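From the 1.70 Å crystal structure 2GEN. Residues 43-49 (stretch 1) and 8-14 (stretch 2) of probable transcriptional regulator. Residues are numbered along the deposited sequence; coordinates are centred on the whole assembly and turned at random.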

# COMPACT_ATOMS: atom_id res chain seq x y z
N SER A 43 -23.51 8.30 -26.34
CA SER A 43 -23.20 9.31 -25.32
C SER A 43 -21.95 8.95 -24.48
O SER A 43 -21.09 9.82 -24.24
CB SER A 43 -24.41 9.53 -24.43
OG SER A 43 -24.14 10.53 -23.49
N LEU A 44 -21.85 7.70 -24.06
CA LEU A 44 -20.69 7.21 -23.31
C LEU A 44 -19.41 7.42 -24.11
O LEU A 44 -18.36 7.76 -23.55
CB LEU A 44 -20.87 5.74 -22.95
CG LEU A 44 -21.96 5.35 -21.95
CD1 LEU A 44 -22.04 3.84 -21.77
CD2 LEU A 44 -21.69 6.02 -20.59
N TYR A 45 -19.49 7.21 -25.42
CA TYR A 45 -18.35 7.45 -26.28
C TYR A 45 -18.09 8.95 -26.48
O TYR A 45 -16.93 9.37 -26.56
CB TYR A 45 -18.53 6.72 -27.63
CG TYR A 45 -17.94 5.32 -27.65
CD1 TYR A 45 -18.66 4.22 -27.16
CD2 TYR A 45 -16.65 5.10 -28.14
CE1 TYR A 45 -18.11 2.93 -27.18
CE2 TYR A 45 -16.10 3.81 -28.17
CZ TYR A 45 -16.84 2.73 -27.69
OH TYR A 45 -16.28 1.46 -27.72
N HIS A 46 -19.16 9.76 -26.55
CA HIS A 46 -19.00 11.20 -26.77
C HIS A 46 -18.31 11.86 -25.59
O HIS A 46 -17.33 12.60 -25.76
CB HIS A 46 -20.34 11.89 -27.06
CG HIS A 46 -20.19 13.33 -27.44
ND1 HIS A 46 -20.58 14.36 -26.61
CD2 HIS A 46 -19.67 13.92 -28.54
CE1 HIS A 46 -20.31 15.52 -27.19
NE2 HIS A 46 -19.76 15.28 -28.36
N HIS A 47 -18.81 11.58 -24.39
CA HIS A 47 -18.23 12.11 -23.15
C HIS A 47 -16.84 11.55 -22.90
O HIS A 47 -15.91 12.31 -22.63
CB HIS A 47 -19.14 11.81 -21.96
CG HIS A 47 -20.46 12.50 -22.02
ND1 HIS A 47 -20.58 13.87 -22.13
CD2 HIS A 47 -21.72 12.01 -21.99
CE1 HIS A 47 -21.86 14.20 -22.15
NE2 HIS A 47 -22.57 13.09 -22.07
N PHE A 48 -16.70 10.23 -23.01
CA PHE A 48 -15.43 9.58 -22.74
C PHE A 48 -14.91 8.70 -23.88
O PHE A 48 -13.98 9.09 -24.58
CB PHE A 48 -15.52 8.76 -21.44
CG PHE A 48 -15.79 9.58 -20.20
CD1 PHE A 48 -14.90 10.58 -19.80
CD2 PHE A 48 -16.93 9.35 -19.43
CE1 PHE A 48 -15.14 11.33 -18.65
CE2 PHE A 48 -17.17 10.11 -18.28
CZ PHE A 48 -16.28 11.10 -17.89
N GLY A 49 -15.49 7.51 -24.03
CA GLY A 49 -14.93 6.44 -24.87
C GLY A 49 -15.43 5.09 -24.41
O GLY A 49 -16.52 4.99 -23.84
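Stretch 2, residues 8-14: RKDEILQ

Stretch 2 enters as the start of a helix, with Lys9 to Gln14 helical and the chain continuing in that form, and it packs against the C-terminal end of the helix that carries Ser43 to His47. The two axes approach to 11.0 Å and cross at -115°, so their directions are closer to antiparallel than to parallel. No hydrogen bond joins the stretches; the contact is made by side chains.

Arg8 directs its CB away from stretch 1, and its NH2 instead forms a salt bridge with Asp10 OD1 at 3.2 Å. Its carbonyl O accepts a hydrogen bond from Ile12 N (3.2 Å), in the first helical turn. Lys9, whose CA lies 6.5 Å from His47 CA, meets two rings through its aliphatic portion: CB lies 3.4 Å from Phe48 CZ, and CG 4.0 Å from His47 ND1. Asp10 and Glu11 make no contact with stretch 1. One turn beyond Lys9, Ile12 points toward stretch 1 and touches three residues. Its CD1 comes within 3.4 Å of His47 CD2, while its CG2 packs 3.5 Å from Leu44 CD2 and 3.9 Å from Phe48 CE2, at the edge of the phenyl ring. Leu13 starts sideways but brings CD2 to 3.8 Å from Phe48 CE2. Gln14 stays out of reach.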

# COMPACT_ATOMS: atom_id res chain seq x y z
N ARG A 8 -23.93 14.53 -17.95
CA ARG A 8 -23.10 14.63 -16.71
C ARG A 8 -22.08 13.51 -16.60
O ARG A 8 -22.40 12.37 -16.24
CB ARG A 8 -23.98 14.73 -15.45
CG ARG A 8 -24.30 16.18 -15.04
CD ARG A 8 -23.45 16.67 -13.84
NE ARG A 8 -22.09 16.14 -13.87
CZ ARG A 8 -21.09 16.67 -14.56
NH1 ARG A 8 -21.27 17.77 -15.27
NH2 ARG A 8 -19.89 16.10 -14.53
N LYS A 9 -20.85 13.86 -16.92
CA LYS A 9 -19.72 12.94 -16.86
C LYS A 9 -19.53 12.30 -15.49
O LYS A 9 -19.18 11.13 -15.39
CB LYS A 9 -18.47 13.68 -17.30
CG LYS A 9 -18.64 14.37 -18.65
CD LYS A 9 -17.34 14.53 -19.41
CE LYS A 9 -16.39 15.50 -18.73
NZ LYS A 9 -15.42 16.03 -19.74
N ASP A 10 -19.77 13.08 -14.43
CA ASP A 10 -19.62 12.60 -13.05
C ASP A 10 -20.59 11.46 -12.79
O ASP A 10 -20.24 10.49 -12.12
CB ASP A 10 -19.91 13.73 -12.05
CG ASP A 10 -18.81 14.75 -11.98
OD1 ASP A 10 -17.75 14.59 -12.64
OD2 ASP A 10 -19.01 15.74 -11.25
N GLU A 11 -21.81 11.63 -13.31
CA GLU A 11 -22.90 10.64 -13.19
C GLU A 11 -22.51 9.32 -13.87
O GLU A 11 -22.74 8.23 -13.33
CB GLU A 11 -24.18 11.22 -13.81
CG GLU A 11 -25.49 10.72 -13.18
CD GLU A 11 -26.68 11.68 -13.41
OE1 GLU A 11 -26.63 12.52 -14.34
OE2 GLU A 11 -27.69 11.58 -12.64
N ILE A 12 -21.91 9.44 -15.05
CA ILE A 12 -21.41 8.29 -15.80
C ILE A 12 -20.28 7.56 -15.05
O ILE A 12 -20.30 6.32 -14.92
CB ILE A 12 -20.97 8.70 -17.22
CG1 ILE A 12 -22.22 9.05 -18.06
CG2 ILE A 12 -20.12 7.62 -17.87
CD1 ILE A 12 -21.93 9.88 -19.29
N LEU A 13 -19.31 8.31 -14.53
CA LEU A 13 -18.25 7.69 -13.73
C LEU A 13 -18.78 6.97 -12.48
O LEU A 13 -18.28 5.90 -12.13
CB LEU A 13 -17.16 8.70 -13.36
CG LEU A 13 -16.42 9.27 -14.57
CD1 LEU A 13 -15.37 10.26 -14.08
CD2 LEU A 13 -15.73 8.12 -15.39
N GLN A 14 -19.78 7.54 -11.81
CA GLN A 14 -20.30 6.88 -10.62
C GLN A 14 -21.02 5.58 -10.98
O GLN A 14 -20.93 4.60 -10.25
CB GLN A 14 -21.16 7.81 -9.74
CG GLN A 14 -20.32 8.89 -8.94
CD GLN A 14 -19.08 8.31 -8.18
OE1 GLN A 14 -17.92 8.45 -8.64
NE2 GLN A 14 -19.33 7.67 -7.05